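Local coordinates for putative glutathionylspermidine synthase (PDB 3N6X), which probably acts as an ATP-dependent ligase of the circularly permuted ATP-grasp family, perhaps a glutathionylspermidine synthase, its true substrates unknown, at residues 318-330 with 341-353. Residues are numbered along the deposited sequence; the frame is centred on the assembly and turned at random.
Sequences ADDKDTYIYVPEM and LSNVPTYQLSKAD
With CG anti to the backbone N (chi1 169°), the Tyr324 side chain reaches across to Asn343, whose amide lies stacked over one face of the phenol, the two planes 5° apart. ND2 of Asn343 sits above the ring rim and donates to Tyr324 O at 2.8 Å, approaching from above the carbonyl plane, while Pro328 CD packs 3.5 Å from the same ND2. The amide is thus clasped between ring and proline, and its OD1 accepts from Arg94. At the far end of the ring, Val344 N donates a nearly straight bond to Tyr324 OH (2.9 Å, 171°), and the hydroxyl is also hydrogen-bonded to Val159 O. A phenylalanine in place of Tyr324 would probably keep the stack but leave Val344 N and Val159 O without this shared partner. Farther along, Ile325 CG2 rests 3.5 Å from Gln348 NE2, while Ile325 CD1 and Lys351 NZ meet tip to tip. Water bridges the Asp322 carbonyl to Lys351 NZ, joining this end partly through solvent. The contact ties the turns leading into helix 327-335 to the linker that leaves strand 342-343, paired with strand 157-163, and enters the four-stranded antiparallel sheet through strand 347-348, beside strand 403-407.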
ATOM      1  N   ALA A 318      11.094  -9.239  -1.663  1.00 29.88           N
ATOM      2  CA  ALA A 318       9.799  -9.865  -1.348  1.00 28.72           C
ATOM      3  C   ALA A 318       8.593  -9.253  -2.103  1.00 32.28           C
ATOM      4  O   ALA A 318       7.594  -9.948  -2.317  1.00 32.17           O
ATOM      5  CB  ALA A 318       9.555  -9.839   0.144  1.00 29.23           C
ATOM      6  N   ASP A 319       8.669  -7.977  -2.493  1.00 27.83           N
ATOM      7  CA  ASP A 319       7.554  -7.374  -3.214  1.00 28.67           C
ATOM      8  C   ASP A 319       7.846  -7.121  -4.693  1.00 33.83           C
ATOM      9  O   ASP A 319       7.013  -6.543  -5.387  1.00 33.74           O
ATOM     10  CB  ASP A 319       7.029  -6.114  -2.505  1.00 31.12           C
ATOM     11  CG  ASP A 319       7.992  -4.947  -2.506  1.00 38.35           C
ATOM     12  OD1 ASP A 319       9.155  -5.138  -2.920  1.00 40.31           O
ATOM     13  OD2 ASP A 319       7.596  -3.856  -2.051  1.00 40.73           O
ATOM     14  N   ASP A 320       9.005  -7.604  -5.189  1.00 32.85           N
ATOM     15  CA  ASP A 320       9.341  -7.570  -6.613  1.00 33.76           C
ATOM     16  C   ASP A 320       8.326  -8.420  -7.416  1.00 37.50           C
ATOM     17  O   ASP A 320       7.879  -9.464  -6.940  1.00 36.72           O
ATOM     18  CB  ASP A 320      10.760  -8.107  -6.855  1.00 36.17           C
ATOM     19  CG  ASP A 320      11.191  -7.987  -8.304  1.00 49.95           C
ATOM     20  OD1 ASP A 320      11.618  -6.882  -8.706  1.00 53.48           O
ATOM     21  OD2 ASP A 320      11.021  -8.971  -9.056  1.00 54.31           O
ATOM     22  N   LYS A 321       7.986  -7.970  -8.628  1.00 36.21           N
ATOM     23  CA  LYS A 321       7.020  -8.636  -9.510  1.00 36.24           C
ATOM     24  C   LYS A 321       7.322 -10.135  -9.734  1.00 40.04           C
ATOM     25  O   LYS A 321       6.385 -10.932  -9.820  1.00 39.89           O
ATOM     26  CB  LYS A 321       6.858  -7.856 -10.842  1.00 38.68           C
ATOM     27  CG  LYS A 321       7.620  -8.432 -12.051  1.00 56.48           C
ATOM     28  CD  LYS A 321       9.002  -7.815 -12.238  1.00 60.78           C
ATOM     29  CE  LYS A 321       9.414  -7.772 -13.699  1.00 56.85           C
ATOM     30  NZ  LYS A 321       9.641  -9.128 -14.272  1.00 51.31           N
ATOM     31  N   ASP A 322       8.621 -10.525  -9.734  1.00 35.75           N
ATOM     32  CA  ASP A 322       9.010 -11.926  -9.916  1.00 35.88           C
ATOM     33  C   ASP A 322       8.867 -12.782  -8.656  1.00 39.66           C
ATOM     34  O   ASP A 322       8.853 -14.016  -8.754  1.00 40.53           O
ATOM     35  CB  ASP A 322      10.425 -12.041 -10.492  1.00 38.13           C
ATOM     36  CG  ASP A 322      10.545 -11.572 -11.934  1.00 48.98           C
ATOM     37  OD1 ASP A 322       9.563 -11.747 -12.707  1.00 48.81           O
ATOM     38  OD2 ASP A 322      11.619 -11.063 -12.300  1.00 55.15           O
ATOM     39  N   THR A 323       8.780 -12.152  -7.473  1.00 34.08           N
ATOM     40  CA  THR A 323       8.644 -12.910  -6.219  1.00 32.33           C
ATOM     41  C   THR A 323       7.176 -13.072  -5.843  1.00 33.10           C
ATOM     42  O   THR A 323       6.815 -14.055  -5.207  1.00 32.89           O
ATOM     43  CB  THR A 323       9.466 -12.261  -5.105  1.00 34.33           C
ATOM     44  OG1 THR A 323      10.786 -12.038  -5.583  1.00 38.02           O
ATOM     45  CG2 THR A 323       9.534 -13.111  -3.862  1.00 29.60           C
ATOM     46  N   TYR A 324       6.337 -12.107  -6.258  1.00 28.83           N
ATOM     47  CA  TYR A 324       4.900 -12.055  -5.988  1.00 28.48           C
ATOM     48  C   TYR A 324       4.206 -13.408  -6.187  1.00 34.73           C
ATOM     49  O   TYR A 324       3.334 -13.784  -5.394  1.00 34.67           O
ATOM     50  CB  TYR A 324       4.239 -10.964  -6.876  1.00 28.33           C
ATOM     51  CG  TYR A 324       2.724 -11.001  -6.878  1.00 29.03           C
ATOM     52  CD1 TYR A 324       1.988 -10.431  -5.838  1.00 30.44           C
ATOM     53  CD2 TYR A 324       2.024 -11.605  -7.920  1.00 29.27           C
ATOM     54  CE1 TYR A 324       0.593 -10.457  -5.842  1.00 30.90           C
ATOM     55  CE2 TYR A 324       0.629 -11.654  -7.924  1.00 29.43           C
ATOM     56  CZ  TYR A 324      -0.083 -11.068  -6.891  1.00 36.79           C
ATOM     57  OH  TYR A 324      -1.454 -11.133  -6.894  1.00 33.57           O
ATOM     58  N   ILE A 325       4.603 -14.144  -7.228  1.00 30.94           N
ATOM     59  CA  ILE A 325       3.963 -15.407  -7.575  1.00 30.32           C
ATOM     60  C   ILE A 325       4.211 -16.536  -6.560  1.00 33.14           C
ATOM     61  O   ILE A 325       3.462 -17.513  -6.542  1.00 32.94           O
ATOM     62  CB  ILE A 325       4.282 -15.803  -9.041  1.00 33.56           C
ATOM     63  CG1 ILE A 325       5.788 -16.104  -9.227  1.00 34.91           C
ATOM     64  CG2 ILE A 325       3.789 -14.689 -10.031  1.00 33.19           C
ATOM     65  CD1 ILE A 325       6.141 -16.827 -10.547  1.00 45.70           C
ATOM     66  N   TYR A 326       5.235 -16.388  -5.693  1.00 28.29           N
ATOM     67  CA  TYR A 326       5.579 -17.412  -4.690  1.00 27.80           C
ATOM     68  C   TYR A 326       4.944 -17.182  -3.325  1.00 29.23           C
ATOM     69  O   TYR A 326       5.087 -18.025  -2.442  1.00 29.66           O
ATOM     70  CB  TYR A 326       7.109 -17.541  -4.557  1.00 30.44           C
ATOM     71  CG  TYR A 326       7.784 -17.856  -5.874  1.00 32.89           C
ATOM     72  CD1 TYR A 326       7.607 -19.090  -6.495  1.00 34.96           C
ATOM     73  CD2 TYR A 326       8.569 -16.905  -6.523  1.00 34.09           C
ATOM     74  CE1 TYR A 326       8.190 -19.368  -7.732  1.00 36.64           C
ATOM     75  CE2 TYR A 326       9.167 -17.176  -7.751  1.00 35.28           C
ATOM     76  CZ  TYR A 326       8.955 -18.400  -8.364  1.00 44.36           C
ATOM     77  OH  TYR A 326       9.541 -18.665  -9.572  1.00 51.45           O
ATOM     78  N   VAL A 327       4.250 -16.050  -3.141  1.00 26.36           N
ATOM     79  CA  VAL A 327       3.659 -15.694  -1.847  1.00 25.92           C
ATOM     80  C   VAL A 327       2.710 -16.772  -1.284  1.00 30.15           C
ATOM     81  O   VAL A 327       2.940 -17.209  -0.157  1.00 30.19           O
ATOM     82  CB  VAL A 327       3.096 -14.240  -1.789  1.00 28.37           C
ATOM     83  CG1 VAL A 327       2.530 -13.932  -0.404  1.00 28.28           C
ATOM     84  CG2 VAL A 327       4.183 -13.240  -2.144  1.00 27.22           C
ATOM     85  N   PRO A 328       1.761 -17.352  -2.084  1.00 27.40           N
ATOM     86  CA  PRO A 328       0.927 -18.444  -1.545  1.00 26.89           C
ATOM     87  C   PRO A 328       1.752 -19.634  -1.033  1.00 33.18           C
ATOM     88  O   PRO A 328       1.408 -20.214  -0.001  1.00 33.98           O
ATOM     89  CB  PRO A 328       0.033 -18.830  -2.733  1.00 27.50           C
ATOM     90  CG  PRO A 328      -0.012 -17.636  -3.577  1.00 31.94           C
ATOM     91  CD  PRO A 328       1.333 -16.986  -3.454  1.00 28.52           C
ATOM     92  N   GLU A 329       2.881 -19.953  -1.716  1.00 30.06           N
ATOM     93  CA  GLU A 329       3.783 -21.038  -1.303  1.00 29.56           C
ATOM     94  C   GLU A 329       4.553 -20.688  -0.030  1.00 34.22           C
ATOM     95  O   GLU A 329       4.878 -21.594   0.746  1.00 35.05           O
ATOM     96  CB  GLU A 329       4.756 -21.429  -2.435  1.00 30.61           C
ATOM     97  CG  GLU A 329       4.136 -22.257  -3.553  1.00 34.31           C
ATOM     98  CD  GLU A 329       3.286 -23.439  -3.123  1.00 45.42           C
ATOM     99  OE1 GLU A 329       3.695 -24.169  -2.192  1.00 40.49           O
ATOM    100  OE2 GLU A 329       2.201 -23.628  -3.714  1.00 41.32           O
HETATM  101  N   MSE A 330       4.856 -19.367   0.195  1.00 28.46           N
HETATM  102  CA  MSE A 330       5.502 -18.926   1.448  1.00 25.56           C
HETATM  103  C   MSE A 330       4.562 -19.189   2.626  1.00 28.50           C
HETATM  104  O   MSE A 330       5.012 -19.610   3.680  1.00 27.99           O
HETATM  105  CB  MSE A 330       5.823 -17.439   1.409  1.00 26.31           C
HETATM  106  CG  MSE A 330       6.843 -17.038   0.361  1.00 31.23           C
HETATM  107 SE   MSE A 330       6.914 -15.062   0.295  0.75 36.54          SE
HETATM  108  CE  MSE A 330       7.851 -14.892  -1.342  1.00 32.35           C
ATOM    109  N   LEU A 341      -6.179 -15.049   1.595  1.00 33.74           N
ATOM    110  CA  LEU A 341      -6.378 -14.159   0.439  1.00 34.11           C
ATOM    111  C   LEU A 341      -5.693 -14.729  -0.795  1.00 38.28           C
ATOM    112  O   LEU A 341      -4.591 -15.268  -0.694  1.00 38.38           O
ATOM    113  CB  LEU A 341      -5.844 -12.744   0.733  1.00 33.90           C
ATOM    114  CG  LEU A 341      -6.448 -12.017   1.938  1.00 38.66           C
ATOM    115  CD1 LEU A 341      -5.705 -10.709   2.205  1.00 39.06           C
ATOM    116  CD2 LEU A 341      -7.946 -11.759   1.746  1.00 38.88           C
ATOM    117  N   SER A 342      -6.321 -14.595  -1.954  1.00 34.97           N
ATOM    118  CA  SER A 342      -5.766 -15.160  -3.180  1.00 34.81           C
ATOM    119  C   SER A 342      -4.933 -14.189  -3.942  1.00 36.40           C
ATOM    120  O   SER A 342      -5.284 -13.015  -4.051  1.00 34.86           O
ATOM    121  CB  SER A 342      -6.875 -15.685  -4.090  1.00 38.89           C
ATOM    122  OG  SER A 342      -7.378 -16.923  -3.622  1.00 57.45           O
ATOM    123  N   ASN A 343      -3.877 -14.708  -4.576  1.00 32.43           N
ATOM    124  CA  ASN A 343      -3.075 -13.986  -5.538  1.00 32.27           C
ATOM    125  C   ASN A 343      -3.884 -13.902  -6.839  1.00 37.59           C
ATOM    126  O   ASN A 343      -4.861 -14.639  -7.019  1.00 36.90           O
ATOM    127  CB  ASN A 343      -1.780 -14.754  -5.815  1.00 28.16           C
ATOM    128  CG  ASN A 343      -0.545 -14.180  -5.169  1.00 41.48           C
ATOM    129  OD1 ASN A 343      -0.594 -13.517  -4.126  1.00 36.64           O
ATOM    130  ND2 ASN A 343       0.602 -14.466  -5.756  1.00 27.43           N
ATOM    131  N   VAL A 344      -3.468 -13.042  -7.742  1.00 34.84           N
ATOM    132  CA  VAL A 344      -4.075 -12.945  -9.062  1.00 34.32           C
ATOM    133  C   VAL A 344      -3.102 -13.656 -10.026  1.00 37.15           C
ATOM    134  O   VAL A 344      -1.902 -13.402  -9.930  1.00 35.96           O
ATOM    135  CB  VAL A 344      -4.290 -11.446  -9.462  1.00 37.59           C
ATOM    136  CG1 VAL A 344      -4.828 -11.314 -10.887  1.00 37.14           C
ATOM    137  CG2 VAL A 344      -5.213 -10.749  -8.477  1.00 37.21           C
ATOM    138  N   PRO A 345      -3.561 -14.571 -10.934  1.00 33.87           N
ATOM    139  CA  PRO A 345      -2.613 -15.169 -11.900  1.00 33.36           C
ATOM    140  C   PRO A 345      -1.903 -14.055 -12.666  1.00 37.26           C
ATOM    141  O   PRO A 345      -2.557 -13.110 -13.132  1.00 35.87           O
ATOM    142  CB  PRO A 345      -3.512 -16.022 -12.804  1.00 34.92           C
ATOM    143  CG  PRO A 345      -4.744 -16.269 -11.989  1.00 38.78           C
ATOM    144  CD  PRO A 345      -4.942 -15.028 -11.187  1.00 34.74           C
ATOM    145  N   THR A 346      -0.571 -14.048 -12.611  1.00 34.27           N
ATOM    146  CA  THR A 346       0.200 -12.953 -13.188  1.00 34.37           C
ATOM    147  C   THR A 346       1.246 -13.459 -14.133  1.00 39.14           C
ATOM    148  O   THR A 346       2.005 -14.365 -13.792  1.00 39.55           O
ATOM    149  CB  THR A 346       0.793 -12.059 -12.081  1.00 38.69           C
ATOM    150  OG1 THR A 346      -0.231 -11.749 -11.153  1.00 37.57           O
ATOM    151  CG2 THR A 346       1.382 -10.757 -12.627  1.00 36.39           C
ATOM    152  N   TYR A 347       1.290 -12.873 -15.328  1.00 35.48           N
ATOM    153  CA  TYR A 347       2.259 -13.230 -16.357  1.00 34.68           C
ATOM    154  C   TYR A 347       3.398 -12.247 -16.325  1.00 38.28           C
ATOM    155  O   TYR A 347       3.152 -11.053 -16.259  1.00 38.88           O
ATOM    156  CB  TYR A 347       1.587 -13.207 -17.745  1.00 34.79           C
ATOM    157  CG  TYR A 347       0.434 -14.178 -17.872  1.00 34.76           C
ATOM    158  CD1 TYR A 347       0.652 -15.506 -18.232  1.00 36.11           C
ATOM    159  CD2 TYR A 347      -0.879 -13.769 -17.648  1.00 34.68           C
ATOM    160  CE1 TYR A 347      -0.408 -16.396 -18.390  1.00 34.88           C
ATOM    161  CE2 TYR A 347      -1.946 -14.656 -17.787  1.00 34.80           C
ATOM    162  CZ  TYR A 347      -1.703 -15.976 -18.134  1.00 40.34           C
ATOM    163  OH  TYR A 347      -2.740 -16.879 -18.209  1.00 42.27           O
ATOM    164  N   GLN A 348       4.645 -12.731 -16.333  1.00 34.65           N
ATOM    165  CA  GLN A 348       5.816 -11.839 -16.380  1.00 34.60           C
ATOM    166  C   GLN A 348       6.358 -11.848 -17.807  1.00 39.03           C
ATOM    167  O   GLN A 348       6.917 -12.852 -18.244  1.00 37.98           O
ATOM    168  CB  GLN A 348       6.903 -12.268 -15.371  1.00 35.77           C
ATOM    169  CG  GLN A 348       6.507 -12.082 -13.891  1.00 42.74           C
ATOM    170  CD  GLN A 348       5.573 -13.181 -13.427  1.00 66.83           C
ATOM    171  OE1 GLN A 348       5.842 -14.377 -13.609  1.00 64.98           O
ATOM    172  NE2 GLN A 348       4.408 -12.798 -12.909  1.00 59.92           N
ATOM    173  N   LEU A 349       6.133 -10.748 -18.556  1.00 35.74           N
ATOM    174  CA  LEU A 349       6.519 -10.648 -19.977  1.00 35.63           C
ATOM    175  C   LEU A 349       8.021 -10.706 -20.212  1.00 39.34           C
ATOM    176  O   LEU A 349       8.452 -10.877 -21.344  1.00 39.48           O
ATOM    177  CB  LEU A 349       5.861  -9.431 -20.666  1.00 35.18           C
ATOM    178  CG  LEU A 349       4.374  -9.608 -21.027  1.00 38.64           C
ATOM    179  CD1 LEU A 349       3.482  -9.558 -19.792  1.00 39.03           C
ATOM    180  CD2 LEU A 349       3.934  -8.576 -21.984  1.00 37.91           C
ATOM    181  N   SER A 350       8.810 -10.711 -19.124  1.00 35.55           N
ATOM    182  CA  SER A 350      10.252 -10.956 -19.174  1.00 34.64           C
ATOM    183  C   SER A 350      10.520 -12.449 -19.479  1.00 37.88           C
ATOM    184  O   SER A 350      11.651 -12.817 -19.787  1.00 37.70           O
ATOM    185  CB  SER A 350      10.895 -10.587 -17.841  1.00 36.77           C
ATOM    186  OG  SER A 350      10.350 -11.347 -16.775  1.00 42.93           O
ATOM    187  N   LYS A 351       9.472 -13.308 -19.355  1.00 32.96           N
ATOM    188  CA  LYS A 351       9.568 -14.751 -19.596  1.00 31.97           C
ATOM    189  C   LYS A 351       8.965 -15.068 -20.939  1.00 34.67           C
ATOM    190  O   LYS A 351       7.857 -14.619 -21.232  1.00 33.80           O
ATOM    191  CB  LYS A 351       8.850 -15.539 -18.475  1.00 33.26           C
ATOM    192  CG  LYS A 351       9.473 -15.327 -17.096  1.00 42.80           C
ATOM    193  CD  LYS A 351       8.562 -15.828 -15.974  1.00 52.16           C
ATOM    194  CE  LYS A 351       9.027 -15.355 -14.611  1.00 53.82           C
ATOM    195  NZ  LYS A 351       8.156 -15.865 -13.521  1.00 59.30           N
ATOM    196  N   ALA A 352       9.708 -15.811 -21.779  1.00 31.77           N
ATOM    197  CA  ALA A 352       9.318 -16.144 -23.153  1.00 31.08           C
ATOM    198  C   ALA A 352       7.954 -16.836 -23.253  1.00 35.69           C
ATOM    199  O   ALA A 352       7.137 -16.457 -24.097  1.00 35.75           O
ATOM    200  CB  ALA A 352      10.397 -16.988 -23.806  1.00 31.83           C
ATOM    201  N   ASP A 353       7.677 -17.800 -22.354  1.00 33.38           N
ATOM    202  CA  ASP A 353       6.390 -18.507 -22.327  1.00 34.32           C
ATOM    203  C   ASP A 353       5.247 -17.555 -22.021  1.00 37.68           C
ATOM    204  O   ASP A 353       4.179 -17.659 -22.628  1.00 37.74           O
ATOM    205  CB  ASP A 353       6.414 -19.652 -21.293  1.00 37.29           C
ATOM    206  CG  ASP A 353       7.381 -20.787 -21.614  1.00 53.05           C
ATOM    207  OD1 ASP A 353       8.015 -20.744 -22.694  1.00 55.21           O
ATOM    208  OD2 ASP A 353       7.491 -21.719 -20.793  1.00 62.29           O
TER
HETATM  209  O   HOH W   1       8.175  -8.619 -16.698  1.00 33.62           O
HETATM  210  O   HOH W   2       9.342 -15.459 -10.987  1.00 56.55           O
HETATM  211  O   HOH W   3      12.035 -12.891 -14.880  1.00 65.32           O